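Local coordinates for protein oxygen-independent coproporphyrinogen III oxidase (Escherichia coli, PDB 1OLT) that catalyses the anaerobic oxidative decarboxylation of two propionate groups of coproporphyrinogen III to give protoporphyrinogen IX in heme biosynthesis, using a [4Fe-4S] cluster and S-adenosylmethionine, at residues E132-N137 and D320-G325; I151-L156 and E188-A193; Y242-T247 and A258-P263; G414-D419 and R434-C439. All coordinates share one frame; numbering follows the deposited sequence.

Contact 1 (E132-N137 and D320-G325)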
# COMPACT_ATOMS: atom_id res chain seq x y z
N GLU A 132 -19.22 -13.67 9.41
CA GLU A 132 -20.10 -14.81 9.26
C GLU A 132 -19.77 -15.63 8.05
O GLU A 132 -20.24 -16.73 7.98
CB GLU A 132 -21.58 -14.37 9.20
CG GLU A 132 -22.00 -13.89 10.59
CD GLU A 132 -23.48 -13.53 10.67
OE1 GLU A 132 -24.11 -13.32 9.60
OE2 GLU A 132 -23.94 -13.41 11.83
N ASN A 133 -19.00 -15.11 7.10
CA ASN A 133 -18.71 -15.86 5.89
C ASN A 133 -17.27 -16.36 5.74
O ASN A 133 -17.01 -17.18 4.88
CB ASN A 133 -19.11 -15.05 4.66
CG ASN A 133 -20.61 -15.07 4.48
OD1 ASN A 133 -21.12 -16.06 4.08
ND2 ASN A 133 -21.32 -13.97 4.86
N PHE A 134 -16.37 -15.84 6.57
CA PHE A 134 -14.99 -16.29 6.65
C PHE A 134 -14.66 -16.56 8.11
O PHE A 134 -15.24 -15.92 9.02
CB PHE A 134 -14.00 -15.20 6.12
CG PHE A 134 -14.21 -14.82 4.67
CD1 PHE A 134 -13.61 -15.52 3.67
CD2 PHE A 134 -14.98 -13.70 4.33
CE1 PHE A 134 -13.75 -15.13 2.35
CE2 PHE A 134 -15.14 -13.32 3.04
CZ PHE A 134 -14.53 -14.02 2.04
N GLN A 135 -13.74 -17.47 8.34
CA GLN A 135 -13.26 -17.79 9.66
C GLN A 135 -12.04 -16.93 10.05
O GLN A 135 -10.95 -17.11 9.54
CB GLN A 135 -12.89 -19.29 9.74
CG GLN A 135 -12.83 -19.76 11.19
CD GLN A 135 -12.72 -21.28 11.38
OE1 GLN A 135 -13.15 -22.08 10.51
NE2 GLN A 135 -12.16 -21.68 12.54
N PHE A 136 -12.25 -16.00 10.98
CA PHE A 136 -11.22 -15.06 11.41
C PHE A 136 -10.43 -15.64 12.55
O PHE A 136 -11.03 -16.17 13.51
CB PHE A 136 -11.85 -13.76 11.91
CG PHE A 136 -12.19 -12.81 10.85
CD1 PHE A 136 -13.13 -13.14 9.87
CD2 PHE A 136 -11.58 -11.59 10.80
CE1 PHE A 136 -13.45 -12.26 8.88
CE2 PHE A 136 -11.90 -10.69 9.78
CZ PHE A 136 -12.83 -11.05 8.82
N ASN A 137 -9.11 -15.54 12.47
CA ASN A 137 -8.27 -15.86 13.63
C ASN A 137 -8.60 -14.80 14.73
O ASN A 137 -8.87 -13.63 14.45
CB ASN A 137 -6.76 -15.80 13.33
CG ASN A 137 -6.31 -16.86 12.35
OD1 ASN A 137 -7.00 -17.85 12.11
ND2 ASN A 137 -5.11 -16.66 11.78
N ASP A 320 -2.61 -16.03 0.85
CA ASP A 320 -3.40 -15.72 -0.30
C ASP A 320 -4.22 -14.49 0.10
O ASP A 320 -4.72 -14.42 1.23
CB ASP A 320 -4.33 -16.86 -0.65
CG ASP A 320 -3.65 -18.00 -1.34
OD1 ASP A 320 -2.63 -17.79 -2.01
OD2 ASP A 320 -4.09 -19.18 -1.27
N LEU A 321 -4.38 -13.54 -0.83
CA LEU A 321 -5.06 -12.28 -0.57
C LEU A 321 -6.27 -12.22 -1.49
O LEU A 321 -6.12 -12.27 -2.71
CB LEU A 321 -4.14 -11.12 -0.91
CG LEU A 321 -4.84 -9.76 -1.14
CD1 LEU A 321 -5.03 -9.25 0.17
CD2 LEU A 321 -3.98 -8.80 -2.05
N LEU A 322 -7.45 -12.17 -0.89
CA LEU A 322 -8.68 -12.00 -1.62
C LEU A 322 -9.14 -10.56 -1.52
O LEU A 322 -9.39 -10.03 -0.43
CB LEU A 322 -9.78 -12.92 -1.08
CG LEU A 322 -11.12 -12.75 -1.76
CD1 LEU A 322 -11.13 -13.19 -3.24
CD2 LEU A 322 -12.24 -13.51 -0.96
N GLY A 323 -9.34 -9.96 -2.68
CA GLY A 323 -9.73 -8.59 -2.76
C GLY A 323 -11.18 -8.52 -3.22
O GLY A 323 -11.57 -9.16 -4.23
N MET A 324 -11.99 -7.77 -2.48
CA MET A 324 -13.45 -7.64 -2.77
C MET A 324 -13.76 -6.17 -3.00
O MET A 324 -13.09 -5.29 -2.44
CB MET A 324 -14.26 -8.14 -1.59
CG MET A 324 -14.30 -9.66 -1.39
SD MET A 324 -14.55 -10.09 0.38
CE MET A 324 -12.87 -10.02 0.95
N GLY A 325 -14.76 -5.88 -3.82
CA GLY A 325 -15.18 -4.54 -4.13
C GLY A 325 -14.56 -3.99 -5.44
O GLY A 325 -13.70 -4.63 -6.09

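Contact 2 (I151-L156 and E188-A193)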
# COMPACT_ATOMS: atom_id res chain seq x y z
N ILE A 151 -16.24 13.32 10.63
CA ILE A 151 -16.28 12.09 11.40
C ILE A 151 -16.30 12.49 12.87
O ILE A 151 -15.68 13.44 13.23
CB ILE A 151 -15.07 11.15 11.04
CG1 ILE A 151 -15.24 9.76 11.60
CG2 ILE A 151 -13.71 11.69 11.46
CD1 ILE A 151 -14.10 8.84 11.21
N GLU A 152 -16.98 11.72 13.70
CA GLU A 152 -17.01 11.98 15.14
C GLU A 152 -15.99 11.05 15.81
O GLU A 152 -15.72 9.94 15.33
CB GLU A 152 -18.42 11.74 15.69
CG GLU A 152 -19.43 12.81 15.28
CD GLU A 152 -18.86 14.19 15.37
OE1 GLU A 152 -18.53 14.61 16.50
OE2 GLU A 152 -18.70 14.85 14.30
N LEU A 153 -15.41 11.50 16.90
CA LEU A 153 -14.45 10.68 17.65
C LEU A 153 -15.02 9.31 18.04
O LEU A 153 -14.28 8.33 18.04
CB LEU A 153 -14.02 11.39 18.93
CG LEU A 153 -13.09 12.60 18.83
CD1 LEU A 153 -12.85 13.16 20.28
CD2 LEU A 153 -11.84 12.28 18.25
N ASP A 154 -16.32 9.21 18.36
CA ASP A 154 -16.87 7.92 18.78
C ASP A 154 -16.95 6.89 17.70
O ASP A 154 -17.21 5.75 17.99
CB ASP A 154 -18.17 8.06 19.57
CG ASP A 154 -19.35 8.39 18.70
OD1 ASP A 154 -19.29 8.42 17.45
OD2 ASP A 154 -20.44 8.63 19.22
N VAL A 155 -16.72 7.24 16.44
CA VAL A 155 -16.57 6.24 15.39
C VAL A 155 -15.35 5.33 15.68
O VAL A 155 -15.36 4.13 15.34
CB VAL A 155 -16.52 6.86 13.95
CG1 VAL A 155 -16.16 5.84 12.86
CG2 VAL A 155 -17.83 7.59 13.60
N LEU A 156 -14.29 5.88 16.28
CA LEU A 156 -13.14 5.07 16.66
C LEU A 156 -13.50 4.04 17.72
O LEU A 156 -13.08 2.89 17.62
CB LEU A 156 -11.98 5.94 17.15
CG LEU A 156 -11.44 6.94 16.11
CD1 LEU A 156 -10.27 7.67 16.74
CD2 LEU A 156 -11.13 6.39 14.76
N GLU A 188 -6.67 21.06 12.43
CA GLU A 188 -5.46 20.48 13.03
C GLU A 188 -5.77 19.98 14.45
O GLU A 188 -5.30 18.90 14.86
CB GLU A 188 -4.37 21.53 13.10
CG GLU A 188 -3.08 21.02 13.72
CD GLU A 188 -1.97 22.08 13.69
OE1 GLU A 188 -1.63 22.60 12.62
OE2 GLU A 188 -1.52 22.43 14.73
N GLU A 189 -6.56 20.73 15.20
CA GLU A 189 -6.90 20.30 16.57
C GLU A 189 -7.68 19.04 16.56
O GLU A 189 -7.49 18.16 17.41
CB GLU A 189 -7.67 21.39 17.34
CG GLU A 189 -6.81 22.58 17.64
CD GLU A 189 -5.76 22.29 18.69
OE1 GLU A 189 -6.01 21.42 19.59
OE2 GLU A 189 -4.66 22.92 18.62
N PHE A 190 -8.55 18.89 15.57
CA PHE A 190 -9.31 17.67 15.48
C PHE A 190 -8.43 16.47 15.06
O PHE A 190 -8.65 15.33 15.52
CB PHE A 190 -10.49 17.83 14.53
CG PHE A 190 -11.38 16.62 14.51
CD1 PHE A 190 -12.22 16.36 15.57
CD2 PHE A 190 -11.32 15.74 13.47
CE1 PHE A 190 -13.02 15.24 15.57
CE2 PHE A 190 -12.11 14.61 13.48
CZ PHE A 190 -12.96 14.39 14.55
N ILE A 191 -7.47 16.69 14.17
CA ILE A 191 -6.53 15.62 13.85
C ILE A 191 -5.81 15.11 15.08
O ILE A 191 -5.70 13.88 15.27
CB ILE A 191 -5.59 16.02 12.73
CG1 ILE A 191 -6.38 16.10 11.42
CG2 ILE A 191 -4.47 15.01 12.55
CD1 ILE A 191 -5.60 16.82 10.29
N PHE A 192 -5.31 16.02 15.90
CA PHE A 192 -4.65 15.64 17.16
C PHE A 192 -5.63 14.92 18.09
O PHE A 192 -5.27 13.90 18.70
CB PHE A 192 -4.11 16.87 17.88
CG PHE A 192 -2.72 17.23 17.45
CD1 PHE A 192 -2.50 17.77 16.18
CD2 PHE A 192 -1.63 17.05 18.30
CE1 PHE A 192 -1.23 18.09 15.72
CE2 PHE A 192 -0.35 17.36 17.86
CZ PHE A 192 -0.14 17.86 16.55
N ALA A 193 -6.86 15.44 18.20
CA ALA A 193 -7.84 14.77 19.05
C ALA A 193 -8.12 13.33 18.60
O ALA A 193 -8.22 12.41 19.38
CB ALA A 193 -9.17 15.57 19.11

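Contact 3 (Y242-T247 and A258-P263). With SAM (S-adenosylmethionine), chain C.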
# COMPACT_ATOMS: atom_id res chain seq x y z
N TYR A 242 4.52 13.33 -4.54
CA TYR A 242 3.28 13.62 -5.29
C TYR A 242 3.42 13.15 -6.72
O TYR A 242 4.28 13.59 -7.44
CB TYR A 242 2.94 15.12 -5.22
CG TYR A 242 1.77 15.53 -6.06
CD1 TYR A 242 0.58 14.81 -6.03
CD2 TYR A 242 1.88 16.59 -6.94
CE1 TYR A 242 -0.49 15.21 -6.83
CE2 TYR A 242 0.86 16.94 -7.76
CZ TYR A 242 -0.35 16.26 -7.68
OH TYR A 242 -1.35 16.62 -8.53
N ALA A 243 2.52 12.29 -7.16
CA ALA A 243 2.48 11.87 -8.56
C ALA A 243 1.42 12.70 -9.30
O ALA A 243 0.20 12.58 -9.01
CB ALA A 243 2.11 10.41 -8.66
N HIS A 244 1.87 13.51 -10.22
CA HIS A 244 1.04 14.53 -10.89
C HIS A 244 0.83 14.07 -12.33
O HIS A 244 1.79 13.97 -13.08
CB HIS A 244 1.77 15.86 -10.90
CG HIS A 244 0.95 17.01 -11.43
ND1 HIS A 244 -0.23 17.42 -10.84
CD2 HIS A 244 1.17 17.85 -12.47
CE1 HIS A 244 -0.71 18.45 -11.52
NE2 HIS A 244 0.12 18.73 -12.51
N LEU A 245 -0.38 13.72 -12.70
CA LEU A 245 -0.64 13.26 -14.06
C LEU A 245 -2.06 13.71 -14.41
O LEU A 245 -2.96 12.86 -14.40
CB LEU A 245 -0.48 11.71 -14.17
CG LEU A 245 -0.40 11.17 -15.62
CD1 LEU A 245 0.64 11.83 -16.42
CD2 LEU A 245 -0.19 9.63 -15.60
N PRO A 246 -2.27 15.01 -14.61
CA PRO A 246 -3.65 15.57 -14.76
C PRO A 246 -4.41 15.06 -15.99
O PRO A 246 -5.64 15.16 -16.02
CB PRO A 246 -3.43 17.13 -14.74
CG PRO A 246 -2.04 17.30 -15.22
CD PRO A 246 -1.26 16.07 -14.68
N THR A 247 -3.72 14.46 -16.98
CA THR A 247 -4.45 13.83 -18.10
C THR A 247 -5.32 12.65 -17.64
O THR A 247 -6.34 12.45 -18.19
CB THR A 247 -3.46 13.35 -19.16
OG1 THR A 247 -2.41 12.65 -18.48
CG2 THR A 247 -2.78 14.53 -19.81
N ALA A 258 2.81 25.56 -12.08
CA ALA A 258 3.76 26.54 -11.60
C ALA A 258 3.90 26.64 -10.09
O ALA A 258 4.91 27.18 -9.62
CB ALA A 258 3.44 27.95 -12.21
N ASP A 259 2.93 26.16 -9.31
CA ASP A 259 3.04 26.18 -7.84
C ASP A 259 3.84 24.99 -7.33
O ASP A 259 4.20 24.94 -6.14
CB ASP A 259 1.68 26.08 -7.16
CG ASP A 259 0.79 27.30 -7.38
OD1 ASP A 259 1.31 28.36 -7.75
OD2 ASP A 259 -0.46 27.24 -7.20
N LEU A 260 4.06 23.99 -8.18
CA LEU A 260 4.75 22.78 -7.70
C LEU A 260 6.19 23.12 -7.42
O LEU A 260 6.81 23.91 -8.10
CB LEU A 260 4.64 21.63 -8.70
CG LEU A 260 3.20 21.18 -9.06
CD1 LEU A 260 3.26 20.08 -10.09
CD2 LEU A 260 2.43 20.77 -7.88
N PRO A 261 6.74 22.49 -6.41
CA PRO A 261 8.17 22.70 -6.13
C PRO A 261 9.11 22.21 -7.23
O PRO A 261 8.84 21.22 -7.90
CB PRO A 261 8.40 21.93 -4.82
CG PRO A 261 7.22 21.12 -4.61
CD PRO A 261 6.09 21.58 -5.46
N SER A 262 10.23 22.91 -7.37
CA SER A 262 11.29 22.57 -8.29
C SER A 262 11.85 21.23 -7.87
O SER A 262 11.61 20.82 -6.76
CB SER A 262 12.37 23.62 -8.28
OG SER A 262 13.14 23.45 -7.10
N PRO A 263 12.49 20.51 -8.77
CA PRO A 263 13.16 19.24 -8.44
C PRO A 263 14.21 19.34 -7.30
O PRO A 263 14.25 18.43 -6.50
CB PRO A 263 13.87 18.85 -9.77
CG PRO A 263 12.96 19.51 -10.88
CD PRO A 263 12.57 20.83 -10.21
N SAM C . -9.43 8.54 2.07
CA SAM C . -8.62 8.69 3.28
C SAM C . -7.89 10.03 3.38
O SAM C . -7.71 10.72 2.32
OXT SAM C . -7.59 10.36 4.51
CB SAM C . -7.58 7.55 3.24
CG SAM C . -6.26 7.71 2.52
SD SAM C . -6.33 7.74 0.75
CE SAM C . -7.22 6.25 0.30
C5' SAM C . -4.68 6.98 0.31
C4' SAM C . -3.40 7.89 0.25
O4' SAM C . -2.86 8.04 -1.06
C3' SAM C . -3.66 9.32 0.66
O3' SAM C . -3.84 9.50 2.07
C2' SAM C . -2.48 10.09 0.04
O2' SAM C . -1.42 10.23 0.98
C1' SAM C . -2.02 9.18 -1.07
N9 SAM C . -2.12 9.77 -2.39
C8 SAM C . -3.30 9.94 -3.08
N7 SAM C . -3.03 10.49 -4.26
C5 SAM C . -1.67 10.65 -4.34
C6 SAM C . -0.82 11.16 -5.34
N6 SAM C . -1.27 11.60 -6.52
N1 SAM C . 0.52 11.19 -5.09
C2 SAM C . 1.02 10.73 -3.87
N3 SAM C . 0.21 10.22 -2.90
C4 SAM C . -1.11 10.20 -3.15

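Contact 4 (G414-D419 and R434-C439)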
# COMPACT_ATOMS: atom_id res chain seq x y z
N GLY A 414 28.31 2.08 -6.63
CA GLY A 414 28.21 1.96 -5.18
C GLY A 414 26.77 1.87 -4.65
O GLY A 414 26.56 1.97 -3.44
N LEU A 415 25.81 1.68 -5.55
CA LEU A 415 24.42 1.44 -5.16
C LEU A 415 24.28 0.09 -4.47
O LEU A 415 23.47 -0.06 -3.57
CB LEU A 415 23.50 1.47 -6.36
CG LEU A 415 23.05 2.86 -6.79
CD1 LEU A 415 24.19 3.78 -7.09
CD2 LEU A 415 22.19 2.72 -8.02
N VAL A 416 25.02 -0.90 -4.94
CA VAL A 416 25.00 -2.24 -4.35
C VAL A 416 26.42 -2.80 -4.32
O VAL A 416 27.23 -2.44 -5.18
CB VAL A 416 24.09 -3.21 -5.16
CG1 VAL A 416 22.71 -2.64 -5.35
CG2 VAL A 416 24.69 -3.54 -6.53
N ASP A 417 26.72 -3.64 -3.32
CA ASP A 417 27.88 -4.54 -3.32
C ASP A 417 27.41 -5.93 -3.76
O ASP A 417 26.47 -6.48 -3.21
CB ASP A 417 28.53 -4.64 -1.93
CG ASP A 417 29.06 -3.31 -1.41
OD1 ASP A 417 29.54 -2.49 -2.25
OD2 ASP A 417 29.04 -3.00 -0.20
N VAL A 418 28.06 -6.50 -4.77
CA VAL A 418 27.61 -7.78 -5.33
C VAL A 418 28.82 -8.70 -5.54
O VAL A 418 29.94 -8.25 -5.78
CB VAL A 418 26.75 -7.58 -6.65
CG1 VAL A 418 27.17 -6.32 -7.41
CG2 VAL A 418 26.82 -8.78 -7.58
N ASP A 419 28.57 -9.99 -5.38
CA ASP A 419 29.60 -11.00 -5.61
C ASP A 419 28.94 -12.30 -6.09
O ASP A 419 27.77 -12.31 -6.53
CB ASP A 419 30.48 -11.19 -4.35
CG ASP A 419 29.68 -11.54 -3.07
OD1 ASP A 419 28.46 -11.80 -3.14
OD2 ASP A 419 30.21 -11.56 -1.94
N ARG A 434 14.31 1.05 -6.61
CA ARG A 434 13.51 0.79 -7.81
C ARG A 434 14.45 0.63 -9.02
O ARG A 434 14.22 -0.25 -9.88
CB ARG A 434 12.47 1.88 -8.07
CG ARG A 434 11.39 2.07 -6.96
CD ARG A 434 10.75 3.49 -7.00
NE ARG A 434 9.80 3.83 -5.92
CZ ARG A 434 10.11 4.13 -4.63
NH1 ARG A 434 11.36 4.06 -4.18
NH2 ARG A 434 9.13 4.48 -3.77
N ASN A 435 15.50 1.45 -9.08
CA ASN A 435 16.55 1.30 -10.10
C ASN A 435 17.15 -0.09 -10.07
O ASN A 435 17.25 -0.74 -11.11
CB ASN A 435 17.69 2.32 -9.93
CG ASN A 435 17.18 3.77 -9.81
OD1 ASN A 435 16.86 4.24 -8.72
ND2 ASN A 435 17.14 4.48 -10.94
N ILE A 436 17.51 -0.57 -8.88
CA ILE A 436 18.12 -1.89 -8.73
C ILE A 436 17.15 -3.01 -9.16
O ILE A 436 17.53 -3.94 -9.90
CB ILE A 436 18.59 -2.11 -7.26
CG1 ILE A 436 19.76 -1.17 -6.92
CG2 ILE A 436 18.96 -3.56 -6.98
CD1 ILE A 436 19.92 -0.89 -5.42
N CYS A 437 15.91 -2.93 -8.69
CA CYS A 437 14.90 -3.94 -9.00
C CYS A 437 14.61 -4.01 -10.49
O CYS A 437 14.36 -5.10 -11.02
CB CYS A 437 13.58 -3.67 -8.23
SG CYS A 437 13.79 -3.91 -6.46
N MET A 438 14.69 -2.86 -11.16
CA MET A 438 14.44 -2.75 -12.59
C MET A 438 15.39 -3.62 -13.44
O MET A 438 15.05 -3.99 -14.57
CB MET A 438 14.55 -1.29 -13.04
CG MET A 438 13.66 -0.88 -14.22
SD MET A 438 13.38 0.96 -14.43
CE MET A 438 14.75 1.71 -13.41
N CYS A 439 16.58 -3.93 -12.91
CA CYS A 439 17.53 -4.81 -13.64
C CYS A 439 17.01 -6.23 -13.83
O CYS A 439 17.49 -6.97 -14.73
CB CYS A 439 18.88 -4.87 -12.93
SG CYS A 439 19.62 -3.25 -12.86

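Contact 1 (E132-N137 and D320-G325)
Phe-134 and Leu-322 meet with their side chains at about a right angle, the far end of the aromatic ring running onto one methyl of the leucine. That methyl, CD2, lies 3.8 Å from CZ and 4.0 Å from CE1 of Phe-134. Its approach to the ring is oblique. With CG of Phe-134 set beside its own backbone N and anti to the carbonyl carbon (chi1 -61°), the ring reaches inward from the chain that has just left helix 120-133.

The second partner, Met-324, comes at another part of the same ring: its SD is 4.2 Å from CE2 of Phe-134 and 5.2 Å from the ring centroid, 66° off the ring normal. In this conformer the pair makes an oblique Met-aromatic contact; Met-324 has a second conformer, so the sulfur contact is doubtful as a fixed feature.

The arrangement illustrates how a strand presents alternate residues to the connection that follows a helix. Strand 320-324 pairs in parallel with strand 53-62, adding a strand to the sheet of the radical SAM core. Leu-322 and Met-324, two residues apart, both direct their side chains at Phe-134, while the intervening Gly-323 has none, and Leu-321 touches a bound S-adenosylmethionine. Leu-53 and Leu-55 of the adjoining strand, together with Ala-97, also pack against the phenylalanine, and Ile-93 of helix 80-96 lies against Met-324.

Contact 2 (I151-L156 and E188-A193)
The carbonyl oxygen of Ile-151 sits against three ring carbons of Phe-190, closest to CZ at 3.2 Å, with CE2 at 3.8 Å and CE1 at 4.0 Å from that same Ile-151 O. The oxygen approaches the ring obliquely, and what it meets here is aromatic carbon, not a hydrogen-bond donor. Beside it, CG2 of Ile-151 arrives in the ring plane, at the edge, 3.9 Å from CE2 of Phe-190. The two side chains cross at about a right angle. The phenylalanine extends this far from its helix because its CG is anti to the backbone N (chi1 -174°).

Leu-153 approaches differently. It runs antiparallel alongside Phe-190, bringing CD2 to 4.2 Å from CE1 of the ring. The same methyl lies 3.8 Å from the carbonyl O of Ala-193 and 4.3 Å from the CB of Ala-193, about one turn further along helix 188-200.

The example belongs to the outer helical layer of the TIM-barrel-like radical SAM core: the loop leading into helix 154-161 packs on helix 188-200, and Leu-153 continues along that helix to Leu-194 and His-197. Were Phe-190 cut back to an alanine, a gap is likely to open beside the Ile-151 carbonyl, with Ile-151 CG2 and Leu-153 CD2 left without their aromatic partner. Apart from two backbone carbonyl oxygens, the touching atoms are carbon, and no donor pairs with an acceptor between the segments, so the association depends on fit of shape and burial of apolar surface.

Contact 3 (Y242-T247 and A258-P263)
Tyr-242 and Leu-260 mark the closest approach of the two backbones, their CA atoms 9.6 Å apart, so side chains must bridge the interval. Residues 242-244 run extended without belonging to a strand; across from them the end of a 3-10 turn at 258-259 gives way to an extended Leu-Pro-Ser run, ending at Ser-262, the N-cap of helix 263-279.

Leu-260 divides its two methyls between two rings. CD1 stands over a face of His-244, 4.1 Å from the ring centroid and 18° off the normal, a CH-pi contact; Pro-246 CD lies over the opposite face. CD2 reaches Tyr-242 obliquely, 4.1 Å from its CE2, the two side chains crossing at about a right angle.

Both segments belong to the loop that follows strand 236-241 of the radical SAM core, and this loop reads the adenine of a bound S-adenosylmethionine. The backbone of Ala-243 does so in the classic two-point manner: its N donates to adenine N1 at 3.1 Å, nearly straight at 176°, and adenine N6 donates to the Ala-243 O at 3.1 Å.

The phenol of Tyr-242 reaches forward along its own chain to the residue after next, where OH and His-244 ND1 share a hydrogen bond of 2.7 Å lying in the imidazole plane. Tyr-242 CG is anti to the backbone N (chi1 174°), which places CE1 of the ring 3.7 Å from adenine N6. Asp-257 holds the other imidazole nitrogen, NE2, thereby fixing the rotation of the His-244 ring from both ends.

Contact 4 (G414-D419 and R434-C439)
Val-416 and Ile-436 make the apolar core of this contact, their side chains lying side by side and pointing opposite ways. CG1 of Val-416 is the atom that does the touching: it lies 3.7 Å from CG1 and 4.2 Å from CG2 of Ile-436. Its separation from Ile-436 CD1, 3.3 Å, is tighter than usual van der Waals contact, so the exact spacing is doubtful even though the packing is plainly close. The isoleucine sends its CG1-CD1 branch across to the strand, with CG1 anti to the carbonyl carbon and beside the backbone N (chi1 -67°).

A looser contact of the same kind adds Leu-415, whose CB is 4.4 Å from CD1 of Ile-436. The carbonyl O of Leu-415 also borders that methyl, at 4.1 Å, and accepts a weak hydrogen bond from Thr-426 OG1. A valine in place of Ile-436 lacks the CD1 methyl, and its absence is likely to open a gap between strand 416-418 and the helix, leaving Val-416 CG1 and Leu-415 CB without that partner.

Backbone bonding shapes each side separately. Gly-414, at positive phi, ends helix 401-412 in a Schellman motif and turns the chain toward strand 416-418. On the other side, Met-438 N bonds to the Arg-434 O at 2.9 Å, keeping the helical turn that carries Ile-436.

The helices and hairpin recall the winged-helix arrangement, consistent with the helix-turn-helix relationship of the HemN C-terminal domain. Ile-436 also packs on Val-425 of strand 422-425 and Leu-377 of helix 365-380, while Val-416 rests on Ile-423 and on Ala-411 of helix 401-412.

How the contacts relate
Contact 1 closes a long loop of chain within which contacts 2 and 3 are both nested, while contact 4 follows in series in the C-terminal part. None touches another: the nearest pair, contacts 3 and 4, have nearest atoms about 10 Å apart. Contact 3 holds the adenine of one S-adenosylmethionine directly, and its Tyr-242 side chain lies about 10 Å from the iron-sulfur cluster. Contact 2 stands further back, the Ile-151 side chain about 9 Å from a bound S-adenosylmethionine and about 11 Å from the cluster. Contact 1 adjoins an S-adenosylmethionine pocket through Leu-321, whereas contact 4 lies away from the annotated sites, its centre 37 Å from that of contact 1.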